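Local coordinates for protein coronin (Toxoplasma gondii, PDB 4OZU) that probably binds actin filaments and contributes to host-cell invasion and egress by the parasite, this chain being its WD40 beta-propeller domain, at residues A73-H78 against W107-E112; D101-I106 against I123-G128; K179-G184 against W223-A228; D231-T236 against I249-K254. One frame throughout, in Å; residues are numbered along the deposited sequence.

Overall arrangement
The chain folds as a seven-bladed beta-propeller, and the four contacts fall into two groups. Contacts 1 and 2, with centres 15 Å apart, share strand 104-108 and alternate their segments along the chain: contact 1 joins it to strand 73-75 of the preceding blade, contact 2 to strand 124-126 of its own. Contacts 3 and 4 come later, centres 10 Å apart, touching through a probable hydrogen bond from I224 N to H233 O. Contacts 1 and 3 join neighbouring blades while contacts 2 and 4 hold strands within one, so together they tie up the propeller both between and within blades. Contacts 1 and 4, 37 Å apart between centres, repeat a tryptophan-threonine-histidine arrangement in separate blades.

Contact 1: A73-H78 against W107-E112; sequences AKIKGH and WQLPEE
The hydroxyl T97 OG1, on strand 94-99, is gripped by two rings of this contact, the indole of W107 through NE1 and the imidazole of H78 through NE2. H78 has a second bond, from ND1 to the backbone carbonyl of G56; since that oxygen can only accept, ND1 is probably the protonated nitrogen, and NE2 would then receive the threonine proton. H78 is thus held at both ring nitrogens, W107 at NE1. The rings meet obliquely, planes 58° apart, with H78 NE2 3.8 Å from W107 NE1 at the indole's edge. W107 keeps CG beside its backbone N, which swings the six-membered ring out toward I75. There the methyl I75 CG2, anti to its own backbone N, sits over the centre of the ring: it lies 3.4 Å from the centroid of the W107 six-membered ring and only 13° off the normal, a clean CH-pi contact. The other branch of I75 points elsewhere, and its CD1 crosses the tip of L109 with 4.1 Å to L109 CD2. L119, from strand 118-119, packs on I75 and W107 as well. At the far end of the indole, K76 O comes within 3.4 Å of W107 CZ2, and G77, at positive phi (78°), puts its bare CA 4.0 Å from W107 CH2 at the ring edge. Linking strand 73-75 of one blade to the third strand of the next, the Gly-His pair G77-H78 against a buried tryptophan, with a threonine between, is the Trp-Ser/Thr-His network characteristic of WD40 repeats.

Contact 2: D101-I106 against I123-G128; sequences DTIVRI and IATLTG
D101, in the turn ahead of strand 104-106, uses its carboxylate mainly within its own segment: OD1 takes the backbone N of I103, making an Asx turn, and also R105 NH1 on its syn lone pair, while OD2 forms the salt bridge with R105 NH2 at 3.0 Å. The guanidinium thus meets it end-on, one nitrogen to each oxygen, and T79 OG1 is a further partner of OD2. T102, with positive phi, turns its hydroxyl back so that OG1 donates to D101 O over a very short 2.4 Å. Two waters carry the turn across to the other segment, one donating to both T102 O and L126 O, the second linking T102 OG1 to G128 N. I103 CG2 lies over the flat face of the R105 guanidinium and, toward the other segment, 3.6 Å from T125 CG2. At V104 the regular antiparallel pairing starts: third and fourth strands of a WD40 propeller blade, zipped along its outer edge. L126 N reaches V104 O at 2.8 Å, almost along the C=O axis, and V104 N returns a bond to L126 O. R105 faces T125 in a non-hydrogen-bonded pair, on the side of the sheet facing away from V104 and I106. I106 N donates to A124 O at 2.8 Å and an almost straight 177°, and its CG1 packs 3.8 Å from A124 CB. Bent at chi2 (-55°), I106 sends CD1 to L126 CD1. Its carbonyl ends the ladder in a classic beta bulge, taking I123 N at 2.8 Å and, weakly, A124 N.

Contact 3: K179-G184 against W223-A228; sequences KWSWKG and WIDGLA
W223 ends the first strand of one WD40 propeller blade and lies against the end of the first strand of the blade before it, so the contact joins neighbouring blades, its centre about 12 Å from the centre of the chain. Three residues carry it: W223, W182 and D225. The indole of W223, which gives the most surface to this contact, is spread over S181: the methylene S181 CB stands over the centre of the W223 six-membered ring, 3.6 Å from its centroid, a CH-pi contact. At the ring's edge W223 NE1 donates to K179 O at 2.9 Å, but the bond is bent (132°) and arrives from above the carbonyl plane. S181 OG, anti to its backbone N, turns to D225 and donates to OD2 over a short 2.5 Å, on the syn lone pair. The same hydroxyl accepts from K183 N, an ST turn within the type I turn from S181 to G184. D225 holds CG in the crowded position between its backbone N and carbonyl carbon (chi1 52°), which brings the carboxylate to the turn. Its OD1 takes W182 N at 3.2 Å, again on a syn lone pair, while the link from W182 N to OD2 is weak. W182 keeps CG beside its backbone N, and D225 OD1 meets the indole at its edge, 3.3 Å from W182 CD1, ring and carboxylate planes 57° apart. E277 also packs on the W182 side chain. A water bridges the two segments, 2.9 Å from W182 NE1, whose proton it accepts, and donating to W223 O at 2.7 Å.

Contact 4: D231-T236 against I249-K254; sequences DGHVFT and IWDTRK
Four flat groups line this antiparallel pairing, and three of them are met at the edge. The indole of W250 has T236 OG1 in its plane, 2.9 Å from W250 NE1 along a nearly straight bond. The phenyl of F235 is touched at its rim by I249 CG1, and the guanidinium of R253 has D231 OD1 and a water in its plane. The imidazole of H233 differs: D251 CB lies over one face, offset toward the rim, while I249 CG2 comes to its edge. That ring is fixed by H233 ND1 donating to D231 O at 2.9 Å. Between the strands, V234 and W250 make the hydrogen-bonded pair, W250 N meeting V234 O at 2.8 Å nearly along the C=O axis, with H233 and F235 opposite D251 and I249 in the flanking non-hydrogen-bonded pairs. G232 O is gripped twice, by T252 N and by T252 OG1, whose 2.7 Å bond falls on a lone pair in the carbonyl plane. D251 OD1 accepts R253 N in an Asx turn that starts the type I turn after the strand. At the exposed end of the contact R253 NH1 and, in the conformer given, D231 OD1 form a straight salt bridge of 2.9 Å, with the shared water also tied to D251 OD1 and D231 O. This hairpin forms the second and third strands of a WD40 blade, carrying the signature WD pair, W250 and D251. T236 OG1 receives the indole proton and also bonds H213 NE2, which implies that a Trp-Thr-His hydrogen-bond network fixes the buried indole.

Contact 1: A73-H78 against W107-E112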
# COMPACT_ATOMS: atom_id res chain seq x y z
N ALA A 73 17.17 13.44 -2.05
CA ALA A 73 16.99 13.81 -3.44
C ALA A 73 15.57 14.37 -3.58
O ALA A 73 14.72 14.13 -2.72
CB ALA A 73 17.20 12.61 -4.35
N LYS A 74 15.32 15.12 -4.65
CA LYS A 74 14.04 15.81 -4.82
C LYS A 74 13.35 15.48 -6.13
O LYS A 74 13.98 15.47 -7.19
CB LYS A 74 14.24 17.32 -4.74
CG LYS A 74 14.96 17.80 -3.50
CD LYS A 74 14.15 17.58 -2.25
CE LYS A 74 14.86 18.18 -1.05
NZ LYS A 74 14.10 17.98 0.20
N ILE A 75 12.05 15.23 -6.05
CA ILE A 75 11.22 15.09 -7.22
C ILE A 75 10.20 16.23 -7.22
O ILE A 75 9.42 16.35 -6.28
CB ILE A 75 10.51 13.71 -7.25
CG1 ILE A 75 11.55 12.60 -7.36
CG2 ILE A 75 9.52 13.63 -8.42
CD1 ILE A 75 10.97 11.19 -7.37
N LYS A 76 10.24 17.07 -8.25
CA LYS A 76 9.36 18.23 -8.35
C LYS A 76 8.28 17.99 -9.41
O LYS A 76 7.55 17.00 -9.32
CB LYS A 76 10.18 19.48 -8.66
CG LYS A 76 11.25 19.78 -7.60
CD LYS A 76 11.94 21.11 -7.85
CE LYS A 76 13.00 21.40 -6.80
NZ LYS A 76 12.43 21.54 -5.43
N GLY A 77 8.15 18.87 -10.39
CA GLY A 77 7.20 18.66 -11.48
C GLY A 77 5.75 18.95 -11.12
O GLY A 77 5.05 19.63 -11.87
N HIS A 78 5.31 18.45 -9.97
CA HIS A 78 3.95 18.68 -9.49
C HIS A 78 3.65 20.16 -9.34
O HIS A 78 4.53 20.94 -8.97
CB HIS A 78 3.72 17.99 -8.14
CG HIS A 78 4.29 16.60 -8.07
ND1 HIS A 78 5.53 16.33 -7.53
CD2 HIS A 78 3.78 15.41 -8.46
CE1 HIS A 78 5.76 15.03 -7.60
NE2 HIS A 78 4.71 14.45 -8.16
N TRP A 107 7.88 8.47 -12.73
CA TRP A 107 9.23 8.98 -12.53
C TRP A 107 10.27 7.88 -12.67
O TRP A 107 10.02 6.74 -12.30
CB TRP A 107 9.35 9.60 -11.15
CG TRP A 107 8.40 10.71 -10.90
CD1 TRP A 107 7.22 10.65 -10.21
CD2 TRP A 107 8.54 12.07 -11.32
NE1 TRP A 107 6.62 11.88 -10.18
CE2 TRP A 107 7.41 12.77 -10.86
CE3 TRP A 107 9.51 12.77 -12.05
CZ2 TRP A 107 7.23 14.13 -11.09
CZ3 TRP A 107 9.33 14.11 -12.29
CH2 TRP A 107 8.19 14.78 -11.81
N GLN A 108 11.44 8.24 -13.20
CA GLN A 108 12.58 7.33 -13.25
C GLN A 108 13.79 7.96 -12.57
O GLN A 108 14.38 8.91 -13.08
CB GLN A 108 12.93 6.97 -14.69
CG GLN A 108 14.00 5.89 -14.80
CD GLN A 108 14.20 5.41 -16.22
OE1 GLN A 108 13.96 6.14 -17.18
NE2 GLN A 108 14.63 4.16 -16.37
N LEU A 109 14.16 7.41 -11.42
CA LEU A 109 15.33 7.89 -10.68
C LEU A 109 16.63 7.55 -11.41
O LEU A 109 16.69 6.56 -12.14
CB LEU A 109 15.36 7.29 -9.27
CG LEU A 109 14.23 7.74 -8.35
CD1 LEU A 109 14.05 6.78 -7.20
CD2 LEU A 109 14.49 9.15 -7.83
N PRO A 110 17.68 8.37 -11.21
CA PRO A 110 18.97 8.04 -11.82
C PRO A 110 19.58 6.80 -11.19
O PRO A 110 19.08 6.35 -10.16
CB PRO A 110 19.82 9.28 -11.53
CG PRO A 110 19.22 9.86 -10.29
CD PRO A 110 17.75 9.59 -10.40
N GLU A 111 20.64 6.26 -11.79
CA GLU A 111 21.32 5.10 -11.23
C GLU A 111 21.82 5.40 -9.82
O GLU A 111 21.62 4.60 -8.90
CB GLU A 111 22.49 4.67 -12.12
CG GLU A 111 22.27 3.34 -12.83
CD GLU A 111 23.55 2.77 -13.42
OE1 GLU A 111 24.57 2.73 -12.69
OE2 GLU A 111 23.54 2.36 -14.60
N GLU A 112 22.45 6.56 -9.66
CA GLU A 112 22.97 7.01 -8.37
C GLU A 112 22.15 8.18 -7.84
O GLU A 112 22.16 9.27 -8.42
CB GLU A 112 24.44 7.41 -8.49
CG GLU A 112 25.36 6.27 -8.91
CD GLU A 112 26.72 6.76 -9.37
OE1 GLU A 112 27.20 7.78 -8.84
OE2 GLU A 112 27.30 6.12 -10.28

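Contact 2: D101-I106 against I123-G128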
# COMPACT_ATOMS: atom_id res chain seq x y z
N ASP A 101 -3.35 18.28 -8.97
CA ASP A 101 -3.53 18.99 -10.24
C ASP A 101 -4.07 18.06 -11.33
O ASP A 101 -4.10 18.43 -12.51
CB ASP A 101 -2.23 19.67 -10.69
CG ASP A 101 -1.09 18.69 -10.93
OD1 ASP A 101 -1.33 17.46 -11.01
OD2 ASP A 101 0.06 19.17 -11.06
N THR A 102 -4.51 16.87 -10.92
CA THR A 102 -5.21 15.88 -11.76
C THR A 102 -4.30 15.01 -12.61
O THR A 102 -4.77 14.14 -13.34
CB THR A 102 -6.25 16.54 -12.72
OG1 THR A 102 -5.59 17.15 -13.84
CG2 THR A 102 -7.12 17.58 -11.99
N ILE A 103 -2.99 15.20 -12.48
CA ILE A 103 -2.02 14.48 -13.30
C ILE A 103 -1.34 13.35 -12.52
O ILE A 103 -0.92 13.53 -11.37
CB ILE A 103 -0.96 15.45 -13.85
CG1 ILE A 103 -1.64 16.47 -14.78
CG2 ILE A 103 0.14 14.70 -14.61
CD1 ILE A 103 -0.76 17.64 -15.19
N VAL A 104 -1.25 12.18 -13.15
CA VAL A 104 -0.44 11.09 -12.63
C VAL A 104 0.89 11.12 -13.37
O VAL A 104 0.93 11.15 -14.59
CB VAL A 104 -1.11 9.70 -12.80
CG1 VAL A 104 -0.20 8.59 -12.28
CG2 VAL A 104 -2.44 9.67 -12.07
N ARG A 105 1.99 11.13 -12.60
CA ARG A 105 3.33 11.24 -13.16
C ARG A 105 4.13 9.99 -12.87
O ARG A 105 4.14 9.51 -11.74
CB ARG A 105 4.04 12.47 -12.59
CG ARG A 105 3.42 13.79 -13.02
CD ARG A 105 4.03 14.98 -12.30
NE ARG A 105 3.52 16.25 -12.81
CZ ARG A 105 2.39 16.83 -12.40
NH1 ARG A 105 1.63 16.26 -11.48
NH2 ARG A 105 2.02 18.00 -12.93
N ILE A 106 4.79 9.45 -13.89
CA ILE A 106 5.69 8.32 -13.73
C ILE A 106 7.12 8.85 -13.74
O ILE A 106 7.50 9.60 -14.63
CB ILE A 106 5.53 7.26 -14.85
CG1 ILE A 106 4.05 6.93 -15.09
CG2 ILE A 106 6.30 6.00 -14.50
CD1 ILE A 106 3.30 6.49 -13.86
N ILE A 123 8.96 10.53 -16.87
CA ILE A 123 9.15 9.77 -18.10
C ILE A 123 7.80 9.53 -18.79
O ILE A 123 7.74 9.24 -19.98
CB ILE A 123 9.85 8.42 -17.85
CG1 ILE A 123 9.03 7.55 -16.88
CG2 ILE A 123 11.26 8.65 -17.31
CD1 ILE A 123 9.52 6.12 -16.80
N ALA A 124 6.73 9.67 -18.03
CA ALA A 124 5.38 9.60 -18.57
C ALA A 124 4.46 10.51 -17.76
O ALA A 124 4.51 10.51 -16.52
CB ALA A 124 4.85 8.16 -18.57
N THR A 125 3.65 11.29 -18.47
CA THR A 125 2.70 12.21 -17.87
C THR A 125 1.30 11.77 -18.29
O THR A 125 0.94 11.89 -19.46
CB THR A 125 2.97 13.67 -18.28
OG1 THR A 125 4.29 14.04 -17.85
CG2 THR A 125 1.96 14.61 -17.66
N LEU A 126 0.53 11.25 -17.34
CA LEU A 126 -0.77 10.65 -17.63
C LEU A 126 -1.90 11.61 -17.30
O LEU A 126 -2.22 11.84 -16.13
CB LEU A 126 -0.94 9.35 -16.83
CG LEU A 126 0.25 8.39 -16.86
CD1 LEU A 126 -0.11 7.10 -16.15
CD2 LEU A 126 0.71 8.11 -18.29
N THR A 127 -2.50 12.18 -18.35
CA THR A 127 -3.47 13.27 -18.22
C THR A 127 -4.88 12.79 -18.53
O THR A 127 -5.06 11.76 -19.19
CB THR A 127 -3.11 14.43 -19.15
OG1 THR A 127 -3.14 13.98 -20.51
CG2 THR A 127 -1.73 14.99 -18.84
N GLY A 128 -5.88 13.54 -18.07
CA GLY A 128 -7.26 13.30 -18.43
C GLY A 128 -8.25 13.34 -17.28
O GLY A 128 -9.43 13.61 -17.49
O HOH W 1 -4.84 12.00 -15.02
O HOH W 2 -4.93 15.66 -16.26

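Contact 3: K179-G184 against W223-A228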
# COMPACT_ATOMS: atom_id res chain seq x y z
N LYS A 179 -7.38 -0.78 -4.72
CA LYS A 179 -6.31 -1.76 -4.55
C LYS A 179 -6.48 -2.92 -5.53
O LYS A 179 -7.60 -3.30 -5.86
CB LYS A 179 -6.30 -2.31 -3.11
CG LYS A 179 -5.96 -1.29 -2.04
CD LYS A 179 -4.47 -1.01 -1.99
CE LYS A 179 -4.17 0.11 -1.01
NZ LYS A 179 -2.72 0.45 -0.99
N TRP A 180 -5.36 -3.46 -5.98
CA TRP A 180 -5.34 -4.61 -6.89
C TRP A 180 -5.33 -5.96 -6.16
O TRP A 180 -4.64 -6.14 -5.16
CB TRP A 180 -4.09 -4.59 -7.76
CG TRP A 180 -4.01 -3.56 -8.81
CD1 TRP A 180 -3.33 -2.38 -8.76
CD2 TRP A 180 -4.56 -3.66 -10.12
NE1 TRP A 180 -3.46 -1.71 -9.96
CE2 TRP A 180 -4.21 -2.48 -10.81
CE3 TRP A 180 -5.34 -4.62 -10.77
CZ2 TRP A 180 -4.60 -2.25 -12.13
CZ3 TRP A 180 -5.73 -4.38 -12.07
CH2 TRP A 180 -5.36 -3.21 -12.74
N SER A 181 -6.07 -6.92 -6.72
CA SER A 181 -5.92 -8.32 -6.35
C SER A 181 -4.49 -8.80 -6.61
O SER A 181 -3.86 -8.37 -7.57
CB SER A 181 -6.90 -9.18 -7.15
OG SER A 181 -6.61 -10.56 -7.00
N TRP A 182 -4.00 -9.71 -5.78
CA TRP A 182 -2.69 -10.30 -6.02
C TRP A 182 -2.67 -11.19 -7.27
O TRP A 182 -1.61 -11.55 -7.77
CB TRP A 182 -2.24 -11.09 -4.80
CG TRP A 182 -1.78 -10.16 -3.74
CD1 TRP A 182 -2.52 -9.70 -2.69
CD2 TRP A 182 -0.50 -9.54 -3.64
NE1 TRP A 182 -1.76 -8.83 -1.94
CE2 TRP A 182 -0.52 -8.71 -2.50
CE3 TRP A 182 0.67 -9.60 -4.41
CZ2 TRP A 182 0.58 -7.96 -2.11
CZ3 TRP A 182 1.77 -8.85 -4.01
CH2 TRP A 182 1.71 -8.04 -2.88
N LYS A 183 -3.86 -11.52 -7.77
CA LYS A 183 -3.99 -12.22 -9.04
C LYS A 183 -3.76 -11.27 -10.21
O LYS A 183 -3.47 -11.70 -11.33
CB LYS A 183 -5.38 -12.85 -9.13
CG LYS A 183 -5.63 -13.69 -10.36
CD LYS A 183 -6.91 -14.50 -10.21
CE LYS A 183 -7.28 -15.24 -11.49
NZ LYS A 183 -8.52 -16.05 -11.32
N GLY A 184 -3.93 -9.98 -9.95
CA GLY A 184 -3.70 -8.95 -10.96
C GLY A 184 -4.85 -8.72 -11.92
O GLY A 184 -4.71 -7.97 -12.89
N TRP A 223 -6.93 -6.19 -0.76
CA TRP A 223 -7.18 -7.59 -1.06
C TRP A 223 -6.46 -8.49 -0.07
O TRP A 223 -5.40 -8.13 0.43
CB TRP A 223 -6.72 -7.92 -2.48
CG TRP A 223 -7.62 -7.35 -3.51
CD1 TRP A 223 -7.62 -6.07 -3.97
CD2 TRP A 223 -8.66 -8.04 -4.21
NE1 TRP A 223 -8.60 -5.91 -4.92
CE2 TRP A 223 -9.25 -7.11 -5.09
CE3 TRP A 223 -9.14 -9.35 -4.19
CZ2 TRP A 223 -10.30 -7.45 -5.94
CZ3 TRP A 223 -10.19 -9.68 -5.04
CH2 TRP A 223 -10.76 -8.73 -5.90
N ILE A 224 -7.07 -9.63 0.23
CA ILE A 224 -6.46 -10.62 1.10
C ILE A 224 -6.51 -11.99 0.42
O ILE A 224 -6.95 -12.97 1.01
CB ILE A 224 -7.14 -10.64 2.50
CG1 ILE A 224 -8.66 -10.79 2.36
CG2 ILE A 224 -6.78 -9.37 3.26
CD1 ILE A 224 -9.40 -10.89 3.68
N ASP A 225 -6.07 -12.02 -0.84
CA ASP A 225 -5.80 -13.27 -1.54
C ASP A 225 -4.28 -13.52 -1.47
O ASP A 225 -3.70 -13.41 -0.39
CB ASP A 225 -6.36 -13.25 -2.98
CG ASP A 225 -5.92 -12.03 -3.81
OD1 ASP A 225 -5.45 -11.00 -3.27
OD2 ASP A 225 -6.08 -12.09 -5.05
N GLY A 226 -3.63 -13.86 -2.57
CA GLY A 226 -2.22 -14.19 -2.51
C GLY A 226 -1.96 -15.50 -1.77
O GLY A 226 -2.85 -16.34 -1.60
N LEU A 227 -0.71 -15.68 -1.34
CA LEU A 227 -0.25 -16.96 -0.81
C LEU A 227 -0.96 -17.37 0.48
O LEU A 227 -1.33 -18.54 0.65
CB LEU A 227 1.25 -16.91 -0.54
CG LEU A 227 1.89 -18.25 -0.18
CD1 LEU A 227 1.87 -19.16 -1.39
CD2 LEU A 227 3.32 -18.06 0.34
N ALA A 228 -1.09 -16.43 1.40
CA ALA A 228 -1.62 -16.72 2.72
C ALA A 228 -3.11 -16.50 2.80
O ALA A 228 -3.77 -16.95 3.74
CB ALA A 228 -0.91 -15.87 3.78
O HOH W 3 -4.38 -5.32 -2.52
O HOH W 4 -3.22 -6.80 -0.44

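Contact 4: D231-T236 against I249-K254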
# COMPACT_ATOMS: atom_id res chain seq x y z
N ASP A 231 -8.60 -16.91 -2.34
CA ASP A 231 -8.87 -16.38 -3.68
C ASP A 231 -10.12 -15.54 -3.68
O ASP A 231 -11.14 -15.92 -3.12
CB ASP A 231 -9.00 -17.51 -4.71
CG ASP A 231 -8.93 -17.00 -6.15
OD1 ASP A 231 -9.93 -16.45 -6.67
OD2 ASP A 231 -7.86 -17.15 -6.78
N GLY A 232 -10.02 -14.37 -4.29
CA GLY A 232 -11.15 -13.48 -4.46
C GLY A 232 -11.67 -12.83 -3.20
O GLY A 232 -12.76 -12.26 -3.21
N HIS A 233 -10.90 -12.90 -2.11
CA HIS A 233 -11.33 -12.27 -0.86
C HIS A 233 -10.75 -10.86 -0.71
O HIS A 233 -9.60 -10.59 -1.07
CB HIS A 233 -10.94 -13.13 0.34
CG HIS A 233 -11.84 -14.32 0.53
ND1 HIS A 233 -12.07 -15.24 -0.47
CD2 HIS A 233 -12.57 -14.72 1.59
CE1 HIS A 233 -12.91 -16.17 -0.03
NE2 HIS A 233 -13.23 -15.88 1.22
N VAL A 234 -11.59 -9.97 -0.17
CA VAL A 234 -11.27 -8.57 0.04
C VAL A 234 -11.56 -8.21 1.48
O VAL A 234 -12.48 -8.76 2.08
CB VAL A 234 -12.09 -7.65 -0.89
CG1 VAL A 234 -11.86 -6.17 -0.56
CG2 VAL A 234 -11.75 -7.91 -2.33
N PHE A 235 -10.76 -7.30 2.03
CA PHE A 235 -10.87 -6.86 3.43
C PHE A 235 -11.24 -5.39 3.47
O PHE A 235 -10.64 -4.60 2.75
CB PHE A 235 -9.55 -7.07 4.16
CG PHE A 235 -9.57 -6.65 5.61
CD1 PHE A 235 -10.11 -7.49 6.58
CD2 PHE A 235 -9.03 -5.44 6.01
CE1 PHE A 235 -10.11 -7.12 7.91
CE2 PHE A 235 -9.04 -5.07 7.34
CZ PHE A 235 -9.58 -5.91 8.29
N THR A 236 -12.22 -5.01 4.30
CA THR A 236 -12.55 -3.60 4.47
C THR A 236 -12.50 -3.18 5.92
O THR A 236 -12.74 -3.99 6.82
CB THR A 236 -13.96 -3.24 3.93
OG1 THR A 236 -14.95 -4.02 4.61
CG2 THR A 236 -14.06 -3.49 2.44
N ILE A 249 -14.55 -9.16 6.11
CA ILE A 249 -13.97 -9.97 5.04
C ILE A 249 -15.08 -10.32 4.06
O ILE A 249 -16.17 -10.72 4.47
CB ILE A 249 -13.32 -11.26 5.59
CG1 ILE A 249 -12.11 -10.92 6.45
CG2 ILE A 249 -12.92 -12.20 4.43
CD1 ILE A 249 -11.47 -12.12 7.14
N TRP A 250 -14.80 -10.13 2.77
CA TRP A 250 -15.76 -10.37 1.71
C TRP A 250 -15.22 -11.37 0.72
O TRP A 250 -14.05 -11.35 0.38
CB TRP A 250 -16.09 -9.08 0.95
CG TRP A 250 -16.46 -7.98 1.85
CD1 TRP A 250 -15.61 -7.13 2.51
CD2 TRP A 250 -17.79 -7.59 2.22
NE1 TRP A 250 -16.33 -6.24 3.25
CE2 TRP A 250 -17.66 -6.50 3.10
CE3 TRP A 250 -19.06 -8.06 1.89
CZ2 TRP A 250 -18.77 -5.87 3.65
CZ3 TRP A 250 -20.15 -7.43 2.44
CH2 TRP A 250 -20.01 -6.34 3.31
N ASP A 251 -16.13 -12.22 0.26
CA ASP A 251 -15.88 -13.15 -0.83
C ASP A 251 -16.55 -12.59 -2.08
O ASP A 251 -17.77 -12.51 -2.14
CB ASP A 251 -16.43 -14.53 -0.48
CG ASP A 251 -16.23 -15.55 -1.58
OD1 ASP A 251 -15.71 -15.20 -2.66
OD2 ASP A 251 -16.60 -16.72 -1.36
N THR A 252 -15.75 -12.19 -3.07
CA THR A 252 -16.30 -11.52 -4.24
C THR A 252 -17.14 -12.45 -5.12
O THR A 252 -17.81 -12.00 -6.05
CB THR A 252 -15.20 -10.89 -5.11
OG1 THR A 252 -14.20 -11.87 -5.43
CG2 THR A 252 -14.54 -9.74 -4.36
N ARG A 253 -17.12 -13.75 -4.81
CA ARG A 253 -17.94 -14.72 -5.52
C ARG A 253 -19.28 -14.98 -4.81
O ARG A 253 -20.19 -15.60 -5.37
CB ARG A 253 -17.18 -16.03 -5.67
CG ARG A 253 -16.07 -15.97 -6.70
CD ARG A 253 -15.53 -17.35 -7.03
NE ARG A 253 -14.52 -17.30 -8.08
CZ ARG A 253 -13.23 -17.08 -7.88
NH1 ARG A 253 -12.75 -16.90 -6.65
NH2 ARG A 253 -12.40 -17.04 -8.92
N LYS A 254 -19.36 -14.51 -3.56
CA LYS A 254 -20.57 -14.57 -2.73
C LYS A 254 -20.70 -13.24 -2.00
O LYS A 254 -20.54 -13.16 -0.78
CB LYS A 254 -20.50 -15.72 -1.72
CG LYS A 254 -20.32 -17.10 -2.32
CD LYS A 254 -20.59 -18.17 -1.27
CE LYS A 254 -20.15 -19.55 -1.73
NZ LYS A 254 -20.49 -20.58 -0.72
O HOH W 5 -13.83 -16.68 -3.92